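PDB 4NNZ: probable zinc protease from Pseudomonas aeruginosa, which probably acts as one subunit of a heterodimeric zinc-dependent protease of the M16 family, with metallopeptidase activity expected for that family. Local coordinates for residues Gly250-Ser255 with Asp308-Leu313; Asn266-Ile271 with Thr299-Phe304. All coordinates share one frame; numbering follows the deposited sequence.

Contact 1: residues Gly250-Ser255 with Asp308-Leu313; sequences GFNVPS and DSLFVL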
loop_
_atom_site.group_PDB
_atom_site.type_symbol
_atom_site.label_atom_id
_atom_site.label_comp_id
_atom_site.label_asym_id
_atom_site.label_seq_id
_atom_site.Cartn_x
_atom_site.Cartn_y
_atom_site.Cartn_z
ATOM N N GLY A 250 7.626 6.898 -15.107
ATOM C CA GLY A 250 6.205 7.072 -14.925
ATOM C C GLY A 250 5.839 8.378 -14.283
ATOM O O GLY A 250 6.470 8.772 -13.383
ATOM N N PHE A 251 4.808 9.036 -14.758
ATOM C CA PHE A 251 4.347 10.260 -14.144
ATOM C C PHE A 251 2.959 10.147 -13.553
ATOM O O PHE A 251 2.068 9.736 -14.208
ATOM C CB PHE A 251 4.381 11.369 -15.159
ATOM C CG PHE A 251 5.750 11.826 -15.495
ATOM C CD1 PHE A 251 6.394 12.692 -14.700
ATOM C CD2 PHE A 251 6.384 11.372 -16.608
ATOM C CE1 PHE A 251 7.641 13.121 -15.000
ATOM C CE2 PHE A 251 7.641 11.783 -16.909
ATOM C CZ PHE A 251 8.270 12.665 -16.097
ATOM N N ASN A 252 2.798 10.509 -12.297
ATOM C CA ASN A 252 1.500 10.428 -11.665
ATOM C C ASN A 252 0.568 11.455 -12.215
ATOM O O ASN A 252 0.879 12.616 -12.263
ATOM C CB ASN A 252 1.587 10.629 -10.164
ATOM C CG ASN A 252 2.283 9.517 -9.459
ATOM O OD1 ASN A 252 3.455 9.569 -9.253
ATOM N ND2 ASN A 252 1.549 8.530 -9.063
ATOM N N VAL A 253 -0.595 11.014 -12.623
ATOM C CA VAL A 253 -1.501 11.854 -13.358
ATOM C C VAL A 253 -2.925 11.489 -13.092
ATOM O O VAL A 253 -3.193 10.504 -12.499
ATOM C CB VAL A 253 -1.267 11.809 -14.868
ATOM C CG1 VAL A 253 -0.033 12.565 -15.251
ATOM C CG2 VAL A 253 -1.211 10.399 -15.359
ATOM N N PRO A 254 -3.846 12.303 -13.536
ATOM C CA PRO A 254 -5.258 11.983 -13.469
ATOM C C PRO A 254 -5.768 11.064 -14.560
ATOM O O PRO A 254 -5.148 10.831 -15.545
ATOM C CB PRO A 254 -5.913 13.337 -13.592
ATOM C CG PRO A 254 -4.933 14.145 -14.307
ATOM C CD PRO A 254 -3.629 13.717 -13.796
ATOM N N SER A 255 -6.966 10.577 -14.368
ATOM C CA SER A 255 -7.673 9.841 -15.372
ATOM C C SER A 255 -9.084 10.361 -15.341
ATOM O O SER A 255 -9.405 11.163 -14.525
ATOM C CB SER A 255 -7.588 8.348 -15.142
ATOM O OG SER A 255 -8.618 7.892 -14.351
ATOM N N ASP A 308 -6.889 7.499 -10.285
ATOM C CA ASP A 308 -5.749 8.099 -10.926
ATOM C C ASP A 308 -4.928 7.146 -11.756
ATOM O O ASP A 308 -5.167 5.988 -11.761
ATOM C CB ASP A 308 -4.861 8.734 -9.887
ATOM C CG ASP A 308 -5.419 9.990 -9.367
ATOM O OD1 ASP A 308 -6.203 10.622 -10.063
ATOM O OD2 ASP A 308 -5.074 10.359 -8.257
ATOM N N SER A 309 -3.940 7.672 -12.440
ATOM C CA SER A 309 -3.238 6.942 -13.442
ATOM C C SER A 309 -1.791 7.338 -13.583
ATOM O O SER A 309 -1.300 8.157 -12.883
ATOM C CB SER A 309 -3.954 7.061 -14.772
ATOM O OG SER A 309 -3.398 6.181 -15.695
ATOM N N LEU A 310 -1.127 6.690 -14.512
ATOM C CA LEU A 310 0.278 6.820 -14.728
ATOM C C LEU A 310 0.559 7.025 -16.192
ATOM O O LEU A 310 0.012 6.346 -17.004
ATOM C CB LEU A 310 0.919 5.527 -14.308
ATOM C CG LEU A 310 1.797 5.365 -13.095
ATOM C CD1 LEU A 310 2.723 4.213 -13.338
ATOM C CD2 LEU A 310 2.611 6.597 -12.798
ATOM N N PHE A 311 1.434 7.954 -16.516
ATOM C CA PHE A 311 1.862 8.163 -17.871
ATOM C C PHE A 311 3.225 7.574 -17.993
ATOM O O PHE A 311 4.118 7.994 -17.356
ATOM C CB PHE A 311 1.932 9.642 -18.197
ATOM C CG PHE A 311 2.193 9.931 -19.639
ATOM C CD1 PHE A 311 3.456 9.882 -20.147
ATOM C CD2 PHE A 311 1.173 10.251 -20.475
ATOM C CE1 PHE A 311 3.692 10.140 -21.459
ATOM C CE2 PHE A 311 1.406 10.517 -21.789
ATOM C CZ PHE A 311 2.664 10.460 -22.280
ATOM N N VAL A 312 3.372 6.581 -18.837
ATOM C CA VAL A 312 4.552 5.766 -18.819
ATOM C C VAL A 312 5.434 5.812 -20.039
ATOM O O VAL A 312 4.993 5.832 -21.129
ATOM C CB VAL A 312 4.208 4.320 -18.477
ATOM C CG1 VAL A 312 5.450 3.491 -18.380
ATOM C CG2 VAL A 312 3.511 4.277 -17.157
ATOM N N LEU A 313 6.720 5.830 -19.807
ATOM C CA LEU A 313 7.688 5.832 -20.863
ATOM C C LEU A 313 8.615 4.646 -20.739
ATOM O O LEU A 313 9.025 4.284 -19.677
ATOM C CB LEU A 313 8.484 7.109 -20.822
ATOM C CG LEU A 313 7.826 8.260 -21.540
ATOM C CD1 LEU A 313 7.156 9.188 -20.569
ATOM C CD2 LEU A 313 8.833 8.995 -22.375
HETATM O O HOH W 1 -0.914 8.560 -9.991
#

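Contact 2: residues Asn266-Ile271 with Thr299-Phe304; sequences NALRLI and TYYDAF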
loop_
_atom_site.group_PDB
_atom_site.type_symbol
_atom_site.label_atom_id
_atom_site.label_comp_id
_atom_site.label_asym_id
_atom_site.label_seq_id
_atom_site.Cartn_x
_atom_site.Cartn_y
_atom_site.Cartn_z
ATOM N N ASN A 266 -7.462 14.179 -21.937
ATOM C CA ASN A 266 -7.474 13.917 -23.336
ATOM C C ASN A 266 -6.238 14.458 -23.992
ATOM O O ASN A 266 -5.773 13.932 -24.966
ATOM C CB ASN A 266 -8.755 14.402 -23.960
ATOM C CG ASN A 266 -9.930 13.585 -23.536
ATOM O OD1 ASN A 266 -9.786 12.478 -23.099
ATOM N ND2 ASN A 266 -11.087 14.136 -23.653
ATOM N N ALA A 267 -5.725 15.528 -23.426
ATOM C CA ALA A 267 -4.467 16.089 -23.824
ATOM C C ALA A 267 -3.323 15.143 -23.543
ATOM O O ALA A 267 -2.404 15.054 -24.292
ATOM C CB ALA A 267 -4.252 17.402 -23.144
ATOM N N LEU A 268 -3.386 14.451 -22.441
ATOM C CA LEU A 268 -2.419 13.426 -22.150
ATOM C C LEU A 268 -2.436 12.233 -23.096
ATOM O O LEU A 268 -1.418 11.694 -23.419
ATOM C CB LEU A 268 -2.533 12.998 -20.699
ATOM C CG LEU A 268 -1.970 14.002 -19.737
ATOM C CD1 LEU A 268 -2.308 13.616 -18.333
ATOM C CD2 LEU A 268 -0.483 14.142 -19.900
ATOM N N ARG A 269 -3.607 11.814 -23.515
ATOM C CA ARG A 269 -3.724 10.731 -24.448
ATOM C C ARG A 269 -3.092 11.098 -25.756
ATOM O O ARG A 269 -2.376 10.330 -26.333
ATOM C CB ARG A 269 -5.184 10.404 -24.647
ATOM C CG ARG A 269 -5.926 10.382 -23.344
ATOM C CD ARG A 269 -7.390 10.114 -23.512
ATOM N NE ARG A 269 -7.668 9.084 -24.481
ATOM C CZ ARG A 269 -8.859 8.859 -24.993
ATOM N NH1 ARG A 269 -9.868 9.588 -24.634
ATOM N NH2 ARG A 269 -9.039 7.907 -25.858
ATOM N N LEU A 270 -3.357 12.306 -26.191
ATOM C CA LEU A 270 -2.801 12.855 -27.383
ATOM C C LEU A 270 -1.294 12.963 -27.280
ATOM O O LEU A 270 -0.608 12.746 -28.237
ATOM C CB LEU A 270 -3.425 14.218 -27.661
ATOM C CG LEU A 270 -4.419 14.447 -28.792
ATOM C CD1 LEU A 270 -3.948 13.847 -30.080
ATOM C CD2 LEU A 270 -5.778 13.890 -28.467
ATOM N N ILE A 271 -0.769 13.296 -26.121
ATOM C CA ILE A 271 0.666 13.388 -25.956
ATOM C C ILE A 271 1.336 12.051 -26.156
ATOM O O ILE A 271 2.399 11.987 -26.720
ATOM C CB ILE A 271 1.063 14.035 -24.614
ATOM C CG1 ILE A 271 0.872 15.525 -24.670
ATOM C CG2 ILE A 271 2.516 13.830 -24.275
ATOM C CD1 ILE A 271 0.712 16.143 -23.319
ATOM N N THR A 299 5.293 4.312 -24.988
ATOM C CA THR A 299 4.501 4.970 -23.992
ATOM C C THR A 299 3.236 4.193 -23.751
ATOM O O THR A 299 2.725 3.543 -24.625
ATOM C CB THR A 299 4.118 6.404 -24.376
ATOM O OG1 THR A 299 3.090 6.376 -25.342
ATOM C CG2 THR A 299 5.232 7.115 -24.939
ATOM N N TYR A 300 2.762 4.231 -22.527
ATOM C CA TYR A 300 1.485 3.690 -22.219
ATOM C C TYR A 300 0.802 4.597 -21.227
ATOM O O TYR A 300 1.406 5.016 -20.304
ATOM C CB TYR A 300 1.672 2.280 -21.694
ATOM C CG TYR A 300 0.446 1.626 -21.123
ATOM C CD1 TYR A 300 -0.563 1.163 -21.928
ATOM C CD2 TYR A 300 0.310 1.468 -19.766
ATOM C CE1 TYR A 300 -1.681 0.567 -21.395
ATOM C CE2 TYR A 300 -0.803 0.880 -19.226
ATOM C CZ TYR A 300 -1.793 0.422 -20.038
ATOM O OH TYR A 300 -2.884 -0.180 -19.461
ATOM N N TYR A 301 -0.438 4.969 -21.466
ATOM C CA TYR A 301 -1.250 5.700 -20.504
ATOM C C TYR A 301 -2.689 5.244 -20.556
ATOM O O TYR A 301 -3.300 5.384 -21.574
ATOM C CB TYR A 301 -1.192 7.179 -20.834
ATOM C CG TYR A 301 -2.164 8.051 -20.096
ATOM C CD1 TYR A 301 -2.242 8.014 -18.739
ATOM C CD2 TYR A 301 -2.976 8.924 -20.761
ATOM C CE1 TYR A 301 -3.109 8.799 -18.060
ATOM C CE2 TYR A 301 -3.847 9.722 -20.085
ATOM C CZ TYR A 301 -3.896 9.648 -18.727
ATOM O OH TYR A 301 -4.736 10.422 -18.023
ATOM N N ASP A 302 -3.241 4.724 -19.472
ATOM C CA ASP A 302 -4.647 4.376 -19.451
ATOM C C ASP A 302 -5.445 5.503 -18.866
ATOM O O ASP A 302 -5.305 5.825 -17.732
ATOM C CB ASP A 302 -4.901 3.121 -18.643
ATOM C CG ASP A 302 -6.337 2.679 -18.698
ATOM O OD1 ASP A 302 -7.173 3.444 -19.154
ATOM O OD2 ASP A 302 -6.648 1.565 -18.282
ATOM N N ALA A 303 -6.289 6.091 -19.683
ATOM C CA ALA A 303 -7.073 7.230 -19.312
ATOM C C ALA A 303 -8.387 6.845 -18.707
ATOM O O ALA A 303 -9.128 7.687 -18.288
ATOM C CB ALA A 303 -7.312 8.091 -20.517
ATOM N N PHE A 304 -8.672 5.561 -18.662
ATOM C CA PHE A 304 -9.961 5.087 -18.210
ATOM C C PHE A 304 -9.966 4.329 -16.900
ATOM O O PHE A 304 -10.587 3.328 -16.779
ATOM C CB PHE A 304 -10.669 4.308 -19.297
ATOM C CG PHE A 304 -10.815 5.064 -20.548
ATOM C CD1 PHE A 304 -11.808 5.964 -20.691
ATOM C CD2 PHE A 304 -9.927 4.905 -21.556
ATOM C CE1 PHE A 304 -11.943 6.679 -21.827
ATOM C CE2 PHE A 304 -10.045 5.619 -22.695
ATOM C CZ PHE A 304 -11.060 6.509 -22.832
#

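Contact 1: residues Gly250-Ser255 with Asp308-Leu313
Gly250-Val253 and Ser309-Leu313 lie side by side as antiparallel strands, their axes 4.4 Å apart at closest approach and their directions 157° apart. Two hydrogen-bonded pairs hold them: Phe251 and Phe311 exchange N-H...O=C bonds, Phe251 N to Phe311 O at 2.9 Å, and Val253 and Ser309 do the same, Ser309 N to Val253 O at 2.9 Å. Gly250 adds a CA-H...O contact from its CA to Phe311 O at 3.3 Å.

On the face that carries Phe251, Val253, Ser309 and Phe311, the tightest side-chain approach comes from Val253. Its CG2, set between the backbone N and the carbonyl carbon, rests 3.3 Å from Ser309 O and also reaches the CB of Phe311. The two phenylalanine side chains come nearest at their stems, CB to CB at 4.3 Å; the Phe251 ring has Phe311 O at its edge, and both rings go on to Phe410. Helix 262-276 covers this side, with Leu268 against Val253 and Ile271 against Phe311.

The other face carries Asn252, Leu310 and Val312. Leu310 CD2 leans over the neighbouring strand to within 3.5 Å of Phe251 O. Asn252 ND2 donates to a water at 2.6 Å, and that water donates to Ser309 O, the same carbonyl that accepts from Val253 N. The amide is gripped from beyond the strands too: OD1 bonds to Arg234 NH2 and ND2 to Ala152 O. Just past the pairing, Asp308 CB packs on Val253 O while its carboxylate bonds to Ser258 OG and Glu227 N. This is a regular antiparallel ladder in the M16 inactive-domain family region, joining the middle strand of the five-stranded mixed sheet of the C-terminal half to strand 309-317 next to it.

Contact 2: residues Asn266-Ile271 with Thr299-Phe304
Phe304 brings its CZ over the Arg269 guanidinium, 3.5 Å above one face and offset toward the rim of that group, the two planes 74° apart. Before it gets there, the arginine chain passes Ala303, whose CB touches Arg269 CD at 3.6 Å. A bend at chi3 (42°) places NE, close to the same methyl. Lower on the chain, Arg269 CG comes to the edge of the Tyr301 ring, 3.9 Å from CE2. Leu268 CB comes to the ring obliquely, 3.6 Å from Tyr301 CE2, and Leu268 CD1 extends toward the phenol oxygen.

Tyr301 CB already points to the helix, and chi1 (169°) sets CG anti to the backbone N; the OH is tied to Pro254 O. The whole contact is helix-on-sheet packing in the M16 inactive-domain family region: helix 262-276 packs against strand 294-301, running nearly antiparallel to the segment Thr299-Tyr301, an outermost strand of the five-stranded sheet, and against the loop that leaves it.

That loop is shaped by an Asx turn, in which Phe304 N donates to Asp302 OD1 at 2.6 Å, on the anti side of the carboxylate. The turn fixes the backbone from which the Phe304 ring springs. On the helix side, Arg269 NH1 donates to Asn266 OD1 at 3.3 Å, a long bond lying near the guanidinium plane but well above the amide's carbonyl plane. NH1 also makes a salt bridge with Asp390 of helix 386-396, a residue that the Phe304 side chain also touches. Met356 and Met360, from helix 346-364, pack against the arginine.

Strand 246-253 supplies Gly250-Ser255, and the chain then turns into helix 262-276, which carries Asn266-Ile271. It comes back along strand 294-301, where meeting that helix at Thr299-Phe304 closes the inner loop, contact 2. A short connection leads into strand 309-317, and there Asp308-Leu313 closes the outer loop, contact 1, by pairing with strand 246-253. Contact 2 is therefore nested inside contact 1, and their centres lie about 8 Å apart. The two are also joined directly: Ser309 OG probably bonds to Asp302 O, and Leu310 O packs against Tyr301. Together they tie three strands of one sheet to the helix over it.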